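Local coordinates for Rna-binding protein with serine-rich domain 1 (Homo sapiens, PDB 4A8X), which takes part in pre-mRNA splicing as an auxiliary component of the exon junction complex, its RRM domain being required to form the ASAP complex, at residues D19-I24 with G70-Q75. Residues are numbered along the deposited sequence; the frame is centred on the assembly and turned at random.
Sequences DHIMEI and GQIDGQ
Ile24 of helix 18-26 and Ile72 of the short edge strand 71-72 meet tip to tip. Ile24 CD1 lies 3.8 Å from Ile72 CG2 and 4.0 Å from Ile72 CD1, so one methyl touches both branches of its partner. In Ile72, CG2 stands anti to the backbone N and CG1 lies beside that N (chi1 -56°); CD1 then extends anti to CA (chi2 -177°). This is the tighter part of the contact. About one turn earlier, Ile21 CD1 stays 4.3 Å from Ile72 CD1, a looser touch. The CA atoms of Ile24 and Ile72 are 8.9 Å apart, a distance spanned by the two side chains.

No other residue pair of the two segments touches. Asp19 and Met22 are on the exposed side of the helix and do not touch residues 70-75. A type I' turn from Ile72 to Gln75 joins strand 71-72 to strand 75-82; Gln75 N bonds to Ile72 O at 3.2 Å, and Ile72 N to Gln75 O at 2.9 Å completes the pair. Met67 of helix 57-67 touches both Ile24 and Ile72, and Val16 touches Ile21 and Ile72, which extends the apolar patch into the RRM core. Strand 71-72 also pairs with a strand of another protein's chain. No hydrogen bond joins the two segments, which implies that their direct hold is apolar, while His20 and Glu23 beside it bond to the backbone of that partner protein.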
ATOM      1  N   ASP A  19      -9.240  11.030   1.495  1.00 26.05           N
ATOM      2  CA  ASP A  19      -9.974  11.155   0.217  1.00 30.36           C
ATOM      3  C   ASP A  19     -10.252   9.802  -0.446  1.00 27.98           C
ATOM      4  O   ASP A  19     -11.282   9.609  -1.105  1.00 23.37           O
ATOM      5  CB  ASP A  19      -9.212  12.064  -0.773  1.00 35.55           C
ATOM      6  CG  ASP A  19      -9.440  13.586  -0.504  1.00 46.84           C
ATOM      7  OD1 ASP A  19     -10.406  13.959   0.229  1.00 46.94           O
ATOM      8  OD2 ASP A  19      -8.659  14.422  -1.044  1.00 47.60           O
ATOM      9  N   HIS A  20      -9.330   8.857  -0.287  1.00 22.80           N
ATOM     10  CA  HIS A  20      -9.520   7.524  -0.819  1.00 19.22           C
ATOM     11  C   HIS A  20     -10.733   6.911  -0.115  1.00 20.64           C
ATOM     12  O   HIS A  20     -11.574   6.283  -0.744  1.00 19.21           O
ATOM     13  CB  HIS A  20      -8.314   6.611  -0.525  1.00 18.47           C
ATOM     14  CG  HIS A  20      -7.112   6.854  -1.403  1.00 18.09           C
ATOM     15  ND1 HIS A  20      -5.834   6.675  -0.951  1.00 19.49           N
ATOM     16  CD2 HIS A  20      -7.008   7.242  -2.697  1.00 21.75           C
ATOM     17  CE1 HIS A  20      -4.978   6.943  -1.928  1.00 19.78           C
ATOM     18  NE2 HIS A  20      -5.674   7.276  -3.003  1.00 20.81           N
ATOM     19  N   ILE A  21     -10.812   7.114   1.192  1.00 16.93           N
ATOM     20  CA  ILE A  21     -11.885   6.526   1.992  1.00 19.77           C
ATOM     21  C   ILE A  21     -13.214   7.156   1.594  1.00 17.55           C
ATOM     22  O   ILE A  21     -14.228   6.464   1.489  1.00 19.48           O
ATOM     23  CB  ILE A  21     -11.625   6.727   3.507  1.00 19.89           C
ATOM     24  CG1 ILE A  21     -10.421   5.851   3.973  1.00 20.94           C
ATOM     25  CG2 ILE A  21     -12.874   6.383   4.309  1.00 19.99           C
ATOM     26  CD1 ILE A  21     -10.632   4.370   3.785  1.00 20.43           C
ATOM     27  N   MET A  22     -13.214   8.469   1.372  1.00 23.20           N
ATOM     28  CA  MET A  22     -14.425   9.184   0.944  1.00 22.30           C
ATOM     29  C   MET A  22     -14.896   8.620  -0.391  1.00 24.08           C
ATOM     30  O   MET A  22     -16.081   8.287  -0.563  1.00 22.27           O
ATOM     31  CB  MET A  22     -14.121  10.694   0.810  1.00 23.31           C
ATOM     32  CG  MET A  22     -15.314  11.556   0.249  1.00 30.87           C
ATOM     33  SD  MET A  22     -16.794  11.575   1.332  1.00 34.90           S
ATOM     34  CE  MET A  22     -17.936  12.526   0.304  1.00 56.02           C
ATOM     35  N   GLU A  23     -13.969   8.519  -1.345  1.00 22.81           N
ATOM     36  CA  GLU A  23     -14.281   8.011  -2.678  1.00 26.33           C
ATOM     37  C   GLU A  23     -14.799   6.551  -2.641  1.00 24.16           C
ATOM     38  O   GLU A  23     -15.820   6.212  -3.262  1.00 20.11           O
ATOM     39  CB  GLU A  23     -13.052   8.132  -3.584  1.00 24.19           C
ATOM     40  CG  GLU A  23     -13.276   7.620  -4.961  1.00 30.76           C
ATOM     41  CD  GLU A  23     -12.062   7.758  -5.863  1.00 29.12           C
ATOM     42  OE1 GLU A  23     -11.100   8.458  -5.508  1.00 32.33           O
ATOM     43  OE2 GLU A  23     -12.098   7.165  -6.941  1.00 36.00           O
ATOM     44  N   ILE A  24     -14.122   5.681  -1.890  1.00 18.35           N
ATOM     45  CA  ILE A  24     -14.469   4.282  -1.900  1.00 16.31           C
ATOM     46  C   ILE A  24     -15.840   4.042  -1.214  1.00 17.49           C
ATOM     47  O   ILE A  24     -16.692   3.335  -1.738  1.00 17.79           O
ATOM     48  CB  ILE A  24     -13.341   3.450  -1.201  1.00 15.35           C
ATOM     49  CG1 ILE A  24     -12.108   3.370  -2.115  1.00 19.93           C
ATOM     50  CG2 ILE A  24     -13.835   2.085  -0.824  1.00 15.30           C
ATOM     51  CD1 ILE A  24     -10.834   2.869  -1.379  1.00 23.67           C
ATOM     52  N   GLY A  70     -13.239  -6.955   2.449  1.00 19.12           N
ATOM     53  CA  GLY A  70     -12.911  -6.422   1.138  1.00 18.44           C
ATOM     54  C   GLY A  70     -11.425  -6.024   1.161  1.00 18.60           C
ATOM     55  O   GLY A  70     -10.704  -6.303   2.147  1.00 17.53           O
ATOM     56  N   GLN A  71     -10.967  -5.433   0.078  1.00 18.75           N
ATOM     57  CA  GLN A  71      -9.555  -5.063  -0.067  1.00 19.29           C
ATOM     58  C   GLN A  71      -9.379  -3.608  -0.425  1.00 17.61           C
ATOM     59  O   GLN A  71     -10.115  -3.086  -1.249  1.00 14.60           O
ATOM     60  CB  GLN A  71      -8.893  -5.900  -1.171  1.00 18.13           C
ATOM     61  CG  GLN A  71      -8.850  -7.387  -0.876  1.00 20.26           C
ATOM     62  CD  GLN A  71      -8.412  -8.173  -2.089  1.00 27.37           C
ATOM     63  OE1 GLN A  71      -7.241  -8.152  -2.453  1.00 33.00           O
ATOM     64  NE2 GLN A  71      -9.358  -8.847  -2.750  1.00 27.71           N
ATOM     65  N   ILE A  72      -8.375  -2.963   0.180  1.00 13.71           N
ATOM     66  CA  ILE A  72      -7.980  -1.602  -0.171  1.00 12.74           C
ATOM     67  C   ILE A  72      -6.440  -1.525  -0.216  1.00 13.44           C
ATOM     68  O   ILE A  72      -5.762  -1.939   0.738  1.00 14.70           O
ATOM     69  CB  ILE A  72      -8.539  -0.545   0.808  1.00 14.68           C
ATOM     70  CG1 ILE A  72     -10.087  -0.599   0.937  1.00 14.57           C
ATOM     71  CG2 ILE A  72      -8.050   0.882   0.363  1.00 17.33           C
ATOM     72  CD1 ILE A  72     -10.720   0.504   1.859  1.00 15.41           C
ATOM     73  N   ASP A  73      -5.926  -1.025  -1.327  1.00 12.66           N
ATOM     74  CA  ASP A  73      -4.491  -0.982  -1.626  1.00 20.44           C
ATOM     75  C   ASP A  73      -3.770  -2.288  -1.338  1.00 19.95           C
ATOM     76  O   ASP A  73      -2.725  -2.290  -0.658  1.00 19.50           O
ATOM     77  CB  ASP A  73      -3.805   0.157  -0.848  1.00 14.05           C
ATOM     78  CG  ASP A  73      -2.387   0.391  -1.298  1.00 18.73           C
ATOM     79  OD1 ASP A  73      -2.082   0.186  -2.499  1.00 17.08           O
ATOM     80  OD2 ASP A  73      -1.562   0.780  -0.428  1.00 16.10           O
ATOM     81  N   GLY A  74      -4.343  -3.399  -1.808  1.00 20.94           N
ATOM     82  CA  GLY A  74      -3.684  -4.688  -1.791  1.00 17.74           C
ATOM     83  C   GLY A  74      -3.736  -5.397  -0.463  1.00 21.05           C
ATOM     84  O   GLY A  74      -3.059  -6.395  -0.265  1.00 22.11           O
ATOM     85  N   GLN A  75      -4.533  -4.874   0.454  1.00 17.21           N
ATOM     86  CA  GLN A  75      -4.632  -5.423   1.789  1.00 17.79           C
ATOM     87  C   GLN A  75      -6.102  -5.640   2.178  1.00 15.82           C
ATOM     88  O   GLN A  75      -6.966  -4.792   1.936  1.00 18.62           O
ATOM     89  CB  GLN A  75      -3.948  -4.473   2.798  1.00 19.04           C
ATOM     90  CG  GLN A  75      -3.851  -5.032   4.205  1.00 21.10           C
ATOM     91  CD  GLN A  75      -2.726  -4.385   4.970  1.00 25.28           C
ATOM     92  OE1 GLN A  75      -1.547  -4.726   4.774  1.00 25.30           O
ATOM     93  NE2 GLN A  75      -3.071  -3.395   5.808  1.00 26.47           N
TER